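Nucleoprotein (Sendai virus, PDB 6M7D) forms the helical nucleocapsid that encloses the viral RNA genome, one protein per six nucleotides, shielding it from nucleases and presenting it as template for transcription and replication. Local coordinates at residues A[269-273]-A[296-300]; A[330-335]-A[356-362]; A[348-353]-A[409-414]. One frame throughout, in Å; residues are numbered along the deposited sequence.

Contact 1 (A[269-273]-A[296-300]); sequences FMNTI and LRSLI. With nucleotides of chain B.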
loop_
_atom_site.group_PDB
_atom_site.type_symbol
_atom_site.label_atom_id
_atom_site.label_comp_id
_atom_site.label_asym_id
_atom_site.label_seq_id
_atom_site.Cartn_x
_atom_site.Cartn_y
_atom_site.Cartn_z
ATOM N N PHE A 269 -6.534 -11.519 6.839
ATOM C CA PHE A 269 -5.889 -11.850 8.103
ATOM C C PHE A 269 -6.281 -10.858 9.190
ATOM O O PHE A 269 -6.679 -11.247 10.296
ATOM C CB PHE A 269 -4.375 -11.886 7.892
ATOM C CG PHE A 269 -3.577 -11.883 9.147
ATOM C CD1 PHE A 269 -3.548 -12.986 9.966
ATOM C CD2 PHE A 269 -2.833 -10.779 9.500
ATOM C CE1 PHE A 269 -2.812 -12.983 11.111
ATOM C CE2 PHE A 269 -2.097 -10.775 10.644
ATOM C CZ PHE A 269 -2.080 -11.879 11.448
ATOM N N MET A 270 -6.192 -9.568 8.881
ATOM C CA MET A 270 -6.543 -8.541 9.849
ATOM C C MET A 270 -8.014 -8.621 10.218
ATOM O O MET A 270 -8.376 -8.547 11.397
ATOM C CB MET A 270 -6.206 -7.160 9.287
ATOM C CG MET A 270 -4.762 -6.969 8.878
ATOM S SD MET A 270 -3.555 -7.208 10.193
ATOM C CE MET A 270 -4.247 -6.182 11.470
ATOM N N ASN A 271 -8.878 -8.779 9.220
ATOM C CA ASN A 271 -10.306 -8.788 9.487
ATOM C C ASN A 271 -10.737 -10.092 10.122
ATOM O O ASN A 271 -11.730 -10.129 10.845
ATOM C CB ASN A 271 -11.078 -8.519 8.204
ATOM C CG ASN A 271 -10.975 -7.086 7.770
ATOM O OD1 ASN A 271 -10.624 -6.795 6.638
ATOM N ND2 ASN A 271 -11.263 -6.177 8.677
ATOM N N THR A 272 -9.997 -11.164 9.834
ATOM C CA THR A 272 -10.290 -12.459 10.495
ATOM C C THR A 272 -10.018 -12.288 11.993
ATOM O O THR A 272 -10.844 -12.732 12.790
ATOM C CB THR A 272 -9.464 -13.595 9.881
ATOM O OG1 THR A 272 -9.825 -13.676 8.504
ATOM C CG2 THR A 272 -9.707 -14.928 10.553
ATOM N N ILE A 273 -8.911 -11.634 12.349
ATOM C CA ILE A 273 -8.572 -11.400 13.784
ATOM C C ILE A 273 -9.623 -10.477 14.411
ATOM O O ILE A 273 -10.106 -10.790 15.513
ATOM C CB ILE A 273 -7.162 -10.788 13.911
ATOM C CG1 ILE A 273 -6.081 -11.707 13.339
ATOM C CG2 ILE A 273 -6.867 -10.397 15.351
ATOM C CD1 ILE A 273 -4.718 -11.063 13.260
ATOM N N LEU A 296 -4.114 -19.018 13.289
ATOM C CA LEU A 296 -4.085 -17.567 13.379
ATOM C C LEU A 296 -3.201 -17.081 14.513
ATOM O O LEU A 296 -2.639 -15.992 14.423
ATOM C CB LEU A 296 -5.494 -17.020 13.553
ATOM C CG LEU A 296 -6.178 -16.425 12.330
ATOM C CD1 LEU A 296 -7.063 -15.317 12.794
ATOM C CD2 LEU A 296 -5.189 -15.921 11.326
ATOM N N ARG A 297 -3.110 -17.871 15.587
ATOM C CA ARG A 297 -2.230 -17.511 16.731
ATOM C C ARG A 297 -0.777 -17.512 16.246
ATOM O O ARG A 297 -0.038 -16.570 16.583
ATOM C CB ARG A 297 -2.390 -18.533 17.858
ATOM C CG ARG A 297 -3.655 -18.362 18.686
ATOM C CD ARG A 297 -3.800 -19.468 19.715
ATOM N NE ARG A 297 -2.521 -19.802 20.323
ATOM C CZ ARG A 297 -1.927 -19.085 21.271
ATOM N NH1 ARG A 297 -2.498 -17.983 21.723
ATOM N NH2 ARG A 297 -0.763 -19.473 21.761
ATOM N N SER A 298 -0.391 -18.556 15.506
ATOM C CA SER A 298 0.977 -18.678 14.937
ATOM C C SER A 298 1.208 -17.559 13.916
ATOM O O SER A 298 2.308 -16.983 13.913
ATOM C CB SER A 298 1.183 -20.038 14.321
ATOM O OG SER A 298 0.411 -20.185 13.140
ATOM N N LEU A 299 0.185 -17.251 13.112
ATOM C CA LEU A 299 0.268 -16.190 12.073
ATOM C C LEU A 299 0.526 -14.839 12.746
ATOM O O LEU A 299 1.341 -14.067 12.217
ATOM C CB LEU A 299 -1.047 -16.157 11.290
ATOM C CG LEU A 299 -1.110 -17.080 10.076
ATOM C CD1 LEU A 299 -2.337 -16.773 9.237
ATOM C CD2 LEU A 299 0.151 -16.949 9.239
ATOM N N ILE A 300 -0.128 -14.584 13.881
ATOM C CA ILE A 300 0.070 -13.304 14.625
ATOM C C ILE A 300 1.535 -13.223 15.066
ATOM O O ILE A 300 2.131 -12.141 14.926
ATOM C CB ILE A 300 -0.906 -13.201 15.814
ATOM C CG1 ILE A 300 -2.310 -12.803 15.351
ATOM C CG2 ILE A 300 -0.372 -12.247 16.870
ATOM C CD1 ILE A 300 -3.330 -12.745 16.460
ATOM P P U B 4 -10.303 -3.603 -2.373
ATOM O OP1 U B 4 -10.690 -2.702 -3.473
ATOM O OP2 U B 4 -9.023 -3.435 -1.667
ATOM O "O5'" U B 4 -11.424 -3.551 -1.260
ATOM C "C5'" U B 4 -12.794 -3.552 -1.608
ATOM C "C4'" U B 4 -13.660 -3.219 -0.426
ATOM O "O4'" U B 4 -13.455 -4.180 0.634
ATOM C "C3'" U B 4 -13.400 -1.902 0.266
ATOM O "O3'" U B 4 -13.877 -0.780 -0.446
ATOM C "C2'" U B 4 -14.104 -2.117 1.588
ATOM O "O2'" U B 4 -15.504 -2.045 1.393
ATOM C "C1'" U B 4 -13.757 -3.572 1.871
ATOM N N1 U B 4 -12.616 -3.736 2.801
ATOM C C2 U B 4 -12.800 -3.456 4.146
ATOM O O2 U B 4 -13.827 -3.049 4.630
ATOM N N3 U B 4 -11.720 -3.649 4.948
ATOM C C4 U B 4 -10.496 -4.095 4.556
ATOM O O4 U B 4 -9.628 -4.216 5.405
ATOM C C5 U B 4 -10.375 -4.372 3.165
ATOM C C6 U B 4 -11.410 -4.191 2.353
#
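Two helices of the mainly helical C-terminal domain of the paramyxovirus nucleoprotein core cross here, helix 267-277 and helix 290-305. The axes of the short segments approach to 11.4 Å with a signed crossing angle of -123°. That spacing is wide, and the nearest CA pair, Ile273 and Leu296, is still 7.6 Å apart, so side chains alone bridge the gap; no hydrogen bond crosses it and 267 Å² is buried. Leu296 comes first and touches three residues of the partner: its CD2 meets the edge of the Phe269 ring at CD1 (3.6 Å), while its CD1 lies 3.5 Å from Thr272 CG2 and 3.8 Å from Ile273 CG1. Arg297 and Ser298 fall on the far side of the turn, where Ser298 OG bonds back to Lys295 O. At Leu299 the helix faces the partner again, and its CB packs 3.6 Å from Phe269 CE1. Phe269 is also edge-to-face with Phe324. Asn271, two residues on, faces U4 of chain B, so helix 267-277 lies between that nucleotide and helix 290-305. Ile300 closes the patch: its CG1 sits 4.0 Å from Phe269 CZ and 3.6 Å from Ile273 CD1.

Contact 2 (A[330-335]-A[356-362]); sequences PALWSY and YLDMEMF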
loop_
_atom_site.group_PDB
_atom_site.type_symbol
_atom_site.label_atom_id
_atom_site.label_comp_id
_atom_site.label_asym_id
_atom_site.label_seq_id
_atom_site.Cartn_x
_atom_site.Cartn_y
_atom_site.Cartn_z
ATOM N N PRO A 330 -9.689 -21.478 6.716
ATOM C CA PRO A 330 -10.908 -21.109 5.983
ATOM C C PRO A 330 -12.165 -21.084 6.828
ATOM O O PRO A 330 -13.067 -20.301 6.530
ATOM C CB PRO A 330 -10.993 -22.180 4.887
ATOM C CG PRO A 330 -9.764 -22.976 4.998
ATOM C CD PRO A 330 -9.257 -22.836 6.368
ATOM N N ALA A 331 -12.273 -21.916 7.860
ATOM C CA ALA A 331 -13.479 -21.899 8.676
ATOM C C ALA A 331 -13.518 -20.665 9.563
ATOM O O ALA A 331 -14.552 -19.998 9.672
ATOM C CB ALA A 331 -13.573 -23.170 9.515
ATOM N N LEU A 332 -12.398 -20.347 10.205
ATOM C CA LEU A 332 -12.322 -19.126 10.993
ATOM C C LEU A 332 -12.458 -17.901 10.111
ATOM O O LEU A 332 -13.082 -16.914 10.503
ATOM C CB LEU A 332 -11.014 -19.087 11.771
ATOM C CG LEU A 332 -10.849 -17.965 12.788
ATOM C CD1 LEU A 332 -11.954 -17.999 13.819
ATOM C CD2 LEU A 332 -9.506 -18.072 13.431
ATOM N N TRP A 333 -11.906 -17.955 8.903
ATOM C CA TRP A 333 -12.047 -16.839 7.982
ATOM C C TRP A 333 -13.489 -16.661 7.534
ATOM O O TRP A 333 -13.969 -15.535 7.439
ATOM C CB TRP A 333 -11.141 -17.025 6.772
ATOM C CG TRP A 333 -11.364 -15.990 5.723
ATOM C CD1 TRP A 333 -10.900 -14.721 5.726
ATOM C CD2 TRP A 333 -12.130 -16.134 4.528
ATOM N NE1 TRP A 333 -11.313 -14.062 4.604
ATOM C CE2 TRP A 333 -12.070 -14.912 3.849
ATOM C CE3 TRP A 333 -12.854 -17.183 3.962
ATOM C CZ2 TRP A 333 -12.708 -14.704 2.637
ATOM C CZ3 TRP A 333 -13.480 -16.976 2.762
ATOM C CH2 TRP A 333 -13.407 -15.746 2.112
ATOM N N SER A 334 -14.189 -17.754 7.235
ATOM C CA SER A 334 -15.578 -17.657 6.803
ATOM C C SER A 334 -16.465 -17.166 7.929
ATOM O O SER A 334 -17.367 -16.350 7.713
ATOM C CB SER A 334 -16.062 -19.011 6.303
ATOM O OG SER A 334 -15.085 -19.629 5.500
ATOM N N TYR A 335 -16.215 -17.650 9.139
ATOM C CA TYR A 335 -16.921 -17.145 10.299
ATOM C C TYR A 335 -16.709 -15.649 10.452
ATOM O O TYR A 335 -17.670 -14.882 10.582
ATOM C CB TYR A 335 -16.456 -17.896 11.538
ATOM C CG TYR A 335 -16.909 -17.272 12.814
ATOM C CD1 TYR A 335 -18.216 -17.391 13.234
ATOM C CD2 TYR A 335 -16.030 -16.544 13.594
ATOM C CE1 TYR A 335 -18.631 -16.808 14.384
ATOM C CE2 TYR A 335 -16.438 -15.962 14.751
ATOM C CZ TYR A 335 -17.735 -16.100 15.148
ATOM O OH TYR A 335 -18.135 -15.515 16.319
ATOM N N TYR A 356 -13.028 -21.649 -0.891
ATOM C CA TYR A 356 -12.857 -22.172 0.451
ATOM C C TYR A 356 -13.770 -21.518 1.466
ATOM O O TYR A 356 -13.637 -21.792 2.661
ATOM C CB TYR A 356 -11.404 -22.027 0.900
ATOM C CG TYR A 356 -10.781 -20.681 0.648
ATOM C CD1 TYR A 356 -10.061 -20.443 -0.502
ATOM C CD2 TYR A 356 -10.894 -19.654 1.573
ATOM C CE1 TYR A 356 -9.483 -19.227 -0.732
ATOM C CE2 TYR A 356 -10.320 -18.435 1.350
ATOM C CZ TYR A 356 -9.612 -18.230 0.196
ATOM O OH TYR A 356 -9.023 -17.018 -0.044
ATOM N N LEU A 357 -14.691 -20.668 1.033
ATOM C CA LEU A 357 -15.642 -20.083 1.964
ATOM C C LEU A 357 -16.534 -21.182 2.512
ATOM O O LEU A 357 -17.381 -21.722 1.795
ATOM C CB LEU A 357 -16.477 -19.000 1.295
ATOM C CG LEU A 357 -17.534 -18.423 2.238
ATOM C CD1 LEU A 357 -16.950 -17.357 3.134
ATOM C CD2 LEU A 357 -18.689 -17.881 1.466
ATOM N N ASP A 358 -16.330 -21.530 3.774
ATOM C CA ASP A 358 -17.201 -22.460 4.474
ATOM C C ASP A 358 -18.540 -21.770 4.649
ATOM O O ASP A 358 -18.691 -20.885 5.489
ATOM C CB ASP A 358 -16.583 -22.852 5.811
ATOM C CG ASP A 358 -17.272 -24.030 6.453
ATOM O OD1 ASP A 358 -18.317 -24.470 5.938
ATOM O OD2 ASP A 358 -16.762 -24.525 7.478
ATOM N N MET A 359 -19.517 -22.154 3.834
ATOM C CA MET A 359 -20.793 -21.457 3.843
ATOM C C MET A 359 -21.500 -21.588 5.181
ATOM O O MET A 359 -22.223 -20.677 5.589
ATOM C CB MET A 359 -21.683 -21.978 2.724
ATOM C CG MET A 359 -22.767 -21.008 2.339
ATOM S SD MET A 359 -22.094 -19.474 1.686
ATOM C CE MET A 359 -23.484 -18.385 1.947
ATOM N N GLU A 360 -21.301 -22.697 5.886
ATOM C CA GLU A 360 -21.950 -22.838 7.180
ATOM C C GLU A 360 -21.266 -21.977 8.228
ATOM O O GLU A 360 -21.931 -21.409 9.094
ATOM C CB GLU A 360 -21.977 -24.302 7.611
ATOM C CG GLU A 360 -22.828 -25.213 6.732
ATOM C CD GLU A 360 -23.933 -24.492 5.960
ATOM O OE1 GLU A 360 -24.794 -23.839 6.588
ATOM O OE2 GLU A 360 -23.946 -24.594 4.712
ATOM N N MET A 361 -19.945 -21.833 8.149
ATOM C CA MET A 361 -19.259 -20.918 9.052
ATOM C C MET A 361 -19.566 -19.470 8.701
ATOM O O MET A 361 -19.695 -18.627 9.587
ATOM C CB MET A 361 -17.758 -21.181 9.023
ATOM C CG MET A 361 -17.345 -22.376 9.840
ATOM S SD MET A 361 -17.951 -22.318 11.523
ATOM C CE MET A 361 -19.128 -23.662 11.500
ATOM N N PHE A 362 -19.710 -19.176 7.414
ATOM C CA PHE A 362 -20.115 -17.846 6.981
ATOM C C PHE A 362 -21.487 -17.483 7.531
ATOM O O PHE A 362 -21.671 -16.425 8.150
ATOM C CB PHE A 362 -20.108 -17.805 5.456
ATOM C CG PHE A 362 -20.363 -16.455 4.878
ATOM C CD1 PHE A 362 -19.512 -15.404 5.136
ATOM C CD2 PHE A 362 -21.444 -16.240 4.055
ATOM C CE1 PHE A 362 -19.743 -14.171 4.599
ATOM C CE2 PHE A 362 -21.672 -15.006 3.519
ATOM C CZ PHE A 362 -20.820 -13.970 3.793
#
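The backbones run close together, with CA-CA distances of 6.0 Å for Pro330-Tyr356, 4.5 Å for Ser334-Phe362 and 4.6 Å for Tyr335-Met361. Such proximity permits two CA-H...O contacts, Phe362 CA to Ser334 O and Tyr335 CA to Met361 O, both 3.2 Å. Segment 330-335 is the first part of helix 330-343; segment 356-362 is loop up to Asp358, the N-cap of helix 359-370, whose OD1 accepts a weak bond from Glu360 N (3.5 Å). Ser334 lies where the two backbones come closest. Its OG accepts from Asp358 N at 2.9 Å and donates to Pro330 O at a very short 2.4 Å, tying the loop before helix 359-370 to the first turn of helix 330-343. Around it, Ala331 CB packs on Met361 CG (3.9 Å) and Pro330 CB on Tyr356 CB (4.0 Å). Trp333 CZ3 touches Leu357 CD1 (3.5 Å) and Tyr356 CE2 (3.8 Å); the six-membered ring and the tyrosine ring are oblique, planes at 56° and centroids 5.2 Å apart. Trp333 NE1 bonds to Ser268, and Tyr356 OH to Arg354. The N-terminal turn of helix 330-343 thus packs against the N-capped start of helix 359-370, beside the RNA-binding residues Tyr356 and Arg354.

Contact 3 (A[348-353]-A[409-414]); sequences QQYVTG and HKPTGG. With nucleotides of chain B.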
loop_
_atom_site.group_PDB
_atom_site.type_symbol
_atom_site.label_atom_id
_atom_site.label_comp_id
_atom_site.label_asym_id
_atom_site.label_seq_id
_atom_site.Cartn_x
_atom_site.Cartn_y
_atom_site.Cartn_z
ATOM N N GLN A 348 -18.900 -5.672 3.166
ATOM C CA GLN A 348 -19.827 -6.308 2.246
ATOM C C GLN A 348 -19.446 -6.108 0.790
ATOM O O GLN A 348 -20.065 -6.719 -0.083
ATOM C CB GLN A 348 -21.236 -5.793 2.496
ATOM C CG GLN A 348 -21.763 -6.197 3.844
ATOM C CD GLN A 348 -22.947 -5.386 4.274
ATOM O OE1 GLN A 348 -23.542 -4.669 3.481
ATOM N NE2 GLN A 348 -23.293 -5.485 5.546
ATOM N N GLN A 349 -18.456 -5.270 0.510
ATOM C CA GLN A 349 -17.886 -5.146 -0.819
ATOM C C GLN A 349 -16.553 -5.856 -0.931
ATOM O O GLN A 349 -15.974 -5.899 -2.017
ATOM C CB GLN A 349 -17.728 -3.673 -1.192
ATOM C CG GLN A 349 -18.952 -3.076 -1.843
ATOM C CD GLN A 349 -20.090 -2.899 -0.870
ATOM O OE1 GLN A 349 -19.894 -2.443 0.254
ATOM N NE2 GLN A 349 -21.292 -3.263 -1.293
ATOM N N TYR A 350 -16.058 -6.400 0.169
ATOM C CA TYR A 350 -14.889 -7.258 0.146
ATOM C C TYR A 350 -15.247 -8.600 -0.469
ATOM O O TYR A 350 -16.293 -9.175 -0.168
ATOM C CB TYR A 350 -14.374 -7.447 1.565
ATOM C CG TYR A 350 -13.113 -8.248 1.686
ATOM C CD1 TYR A 350 -11.921 -7.771 1.183
ATOM C CD2 TYR A 350 -13.112 -9.471 2.330
ATOM C CE1 TYR A 350 -10.773 -8.489 1.302
ATOM C CE2 TYR A 350 -11.965 -10.194 2.460
ATOM C CZ TYR A 350 -10.798 -9.698 1.942
ATOM O OH TYR A 350 -9.646 -10.420 2.060
ATOM N N VAL A 351 -14.373 -9.106 -1.333
ATOM C CA VAL A 351 -14.640 -10.353 -2.038
ATOM C C VAL A 351 -14.502 -11.491 -1.032
ATOM O O VAL A 351 -13.399 -11.866 -0.639
ATOM C CB VAL A 351 -13.718 -10.541 -3.242
ATOM C CG1 VAL A 351 -13.872 -11.938 -3.801
ATOM C CG2 VAL A 351 -14.035 -9.517 -4.298
ATOM N N THR A 352 -15.636 -12.026 -0.597
ATOM C CA THR A 352 -15.686 -13.199 0.255
ATOM C C THR A 352 -16.180 -14.428 -0.486
ATOM O O THR A 352 -16.220 -15.510 0.096
ATOM C CB THR A 352 -16.574 -12.939 1.476
ATOM O OG1 THR A 352 -17.919 -12.710 1.055
ATOM C CG2 THR A 352 -16.100 -11.734 2.226
ATOM N N GLY A 353 -16.539 -14.293 -1.757
ATOM C CA GLY A 353 -16.990 -15.439 -2.509
ATOM C C GLY A 353 -15.802 -16.178 -3.072
ATOM O O GLY A 353 -15.274 -15.833 -4.128
ATOM N N HIS A 409 -26.425 -12.141 4.034
ATOM C CA HIS A 409 -25.611 -11.480 3.029
ATOM C C HIS A 409 -25.003 -12.535 2.124
ATOM O O HIS A 409 -24.418 -13.507 2.606
ATOM C CB HIS A 409 -24.507 -10.651 3.678
ATOM C CG HIS A 409 -25.014 -9.535 4.533
ATOM N ND1 HIS A 409 -25.462 -8.343 4.011
ATOM C CD2 HIS A 409 -25.145 -9.430 5.876
ATOM C CE1 HIS A 409 -25.850 -7.553 4.994
ATOM N NE2 HIS A 409 -25.666 -8.188 6.136
ATOM N N LYS A 410 -25.151 -12.356 0.840
ATOM C CA LYS A 410 -24.499 -13.295 -0.053
ATOM C C LYS A 410 -23.015 -12.962 -0.150
ATOM O O LYS A 410 -22.647 -11.787 -0.183
ATOM C CB LYS A 410 -25.136 -13.257 -1.439
ATOM C CG LYS A 410 -26.633 -13.489 -1.443
ATOM C CD LYS A 410 -27.005 -14.713 -0.628
ATOM C CE LYS A 410 -28.155 -14.417 0.324
ATOM N NZ LYS A 410 -28.437 -15.558 1.237
ATOM N N PRO A 411 -22.146 -13.969 -0.168
ATOM C CA PRO A 411 -20.709 -13.699 -0.293
ATOM C C PRO A 411 -20.392 -12.949 -1.578
ATOM O O PRO A 411 -20.803 -13.344 -2.670
ATOM C CB PRO A 411 -20.083 -15.097 -0.279
ATOM C CG PRO A 411 -21.202 -16.042 -0.503
ATOM C CD PRO A 411 -22.420 -15.397 0.040
ATOM N N THR A 412 -19.661 -11.847 -1.432
ATOM C CA THR A 412 -19.321 -11.005 -2.567
ATOM C C THR A 412 -18.299 -11.704 -3.451
ATOM O O THR A 412 -17.266 -12.175 -2.969
ATOM C CB THR A 412 -18.779 -9.663 -2.082
ATOM O OG1 THR A 412 -19.758 -9.022 -1.260
ATOM C CG2 THR A 412 -18.446 -8.756 -3.251
ATOM N N GLY A 413 -18.590 -11.775 -4.742
ATOM C CA GLY A 413 -17.733 -12.451 -5.692
ATOM C C GLY A 413 -16.770 -11.496 -6.370
ATOM O O GLY A 413 -16.985 -10.288 -6.396
ATOM N N GLY A 414 -15.701 -12.056 -6.921
ATOM C CA GLY A 414 -14.691 -11.266 -7.597
ATOM C C GLY A 414 -15.081 -10.854 -9.000
ATOM O O GLY A 414 -15.952 -11.466 -9.615
ATOM P P U B 3 -7.034 -8.923 0.043
ATOM O OP1 U B 3 -6.668 -8.152 1.240
ATOM O OP2 U B 3 -7.622 -10.258 0.192
ATOM O "O5'" U B 3 -8.010 -8.017 -0.807
ATOM C "C5'" U B 3 -7.517 -6.901 -1.525
ATOM C "C4'" U B 3 -8.461 -6.498 -2.623
ATOM O "O4'" U B 3 -8.591 -7.580 -3.583
ATOM C "C3'" U B 3 -9.870 -6.170 -2.155
ATOM O "O3'" U B 3 -10.380 -5.097 -2.933
ATOM C "C2'" U B 3 -10.642 -7.444 -2.468
ATOM O "O2'" U B 3 -12.024 -7.254 -2.651
ATOM C "C1'" U B 3 -9.953 -7.915 -3.741
ATOM N N1 U B 3 -10.064 -9.365 -3.960
ATOM C C2 U B 3 -10.554 -9.818 -5.159
ATOM O O2 U B 3 -10.872 -9.079 -6.064
ATOM N N3 U B 3 -10.652 -11.173 -5.271
ATOM C C4 U B 3 -10.330 -12.105 -4.314
ATOM O O4 U B 3 -10.471 -13.301 -4.558
ATOM C C5 U B 3 -9.834 -11.559 -3.098
ATOM C C6 U B 3 -9.731 -10.245 -2.970
ATOM P P U B 4 -10.303 -3.603 -2.373
ATOM O OP1 U B 4 -10.690 -2.702 -3.473
ATOM O OP2 U B 4 -9.023 -3.435 -1.667
ATOM O "O5'" U B 4 -11.424 -3.551 -1.260
ATOM C "C5'" U B 4 -12.794 -3.552 -1.608
ATOM C "C4'" U B 4 -13.660 -3.219 -0.426
ATOM O "O4'" U B 4 -13.455 -4.180 0.634
ATOM C "C3'" U B 4 -13.400 -1.902 0.266
ATOM O "O3'" U B 4 -13.877 -0.780 -0.446
ATOM C "C2'" U B 4 -14.104 -2.117 1.588
ATOM O "O2'" U B 4 -15.504 -2.045 1.393
ATOM C "C1'" U B 4 -13.757 -3.572 1.871
ATOM N N1 U B 4 -12.616 -3.736 2.801
ATOM C C2 U B 4 -12.800 -3.456 4.146
ATOM O O2 U B 4 -13.827 -3.049 4.630
ATOM N N3 U B 4 -11.720 -3.649 4.948
ATOM C C4 U B 4 -10.496 -4.095 4.556
ATOM O O4 U B 4 -9.628 -4.216 5.405
ATOM C C5 U B 4 -10.375 -4.372 3.165
ATOM C C6 U B 4 -11.410 -4.191 2.353
#
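The carbonyl of Thr412 is the polar hub of this loop-to-loop contact: Gly353 N donates to Thr412 O at 2.5 Å with an N-H...O angle of 149°, and Thr352 N adds a weak bond to the same oxygen at 2.9 Å, its angle only 115°. A second strong link runs from Thr412 OG1 to Gln348 O, 2.6 Å, while Thr412 N gives a weak bond to Thr352 OG1 at 3.2 Å. Thr412 thus engages the RNA-binding loop between helices 330-343 and 359-370 through its amide, carbonyl and hydroxyl. By similarity, segment 409-414 belongs to the start of Ntail, so here the first part of the tail is ordered against the core. On the RNA side of the loop, Val351 N donates to O2' of U3 of chain B (3.3 Å, 157°), and Tyr350, an RNA-binding residue, has its OH 2.8 Å from OP2 of U3 of chain B and also bonded to Ser268; Tyr350 CA lies 3.4 Å from O4' of U4 of chain B. The loop therefore meets RNA and tail at once. The CA atoms of Gly353 and Gly413 are 4.4 Å apart; an ideal CB on Gly353 would stand 3.0 Å from Thr412 O, a clash, so absence of a side chain permits the approach. Packing extends outward at both ends. Pro411, which also touches Met359 and Phe362, places CB 3.5 Å from Thr352 OG1. Gln348 NE2, bonded to Val341 O, lies 3.3 Å from His409 CE1, and Val351 CG1 rests 3.6 Å from Gly414 N.

In the fold
The three contacts adjoin one another along the RNA-binding side. Contacts 1 and 2, centres 14 Å apart, are in series along the sequence and join through helix 330-343: Leu296 CD1 meets Leu332 CD2 at 3.7 Å and Thr272 OG1 meets Trp333 CD1 at 3.2 Å. Contacts 2 and 3, centres 12 Å apart, have alternating segments and interlock, with Trp333 CH2 3.5 Å from Thr352 O and Phe362 CE2 3.3 Å from His409 O. Contacts 1 and 3 do not touch, their nearest atoms about 6 Å apart; Trp333 spans both neighbours. Contact 3 bonds the RNA directly, Val351 N to O2' of U3 of chain B at 3.3 Å, and the nearest atoms of contact 2 and RNA are about 4 Å apart.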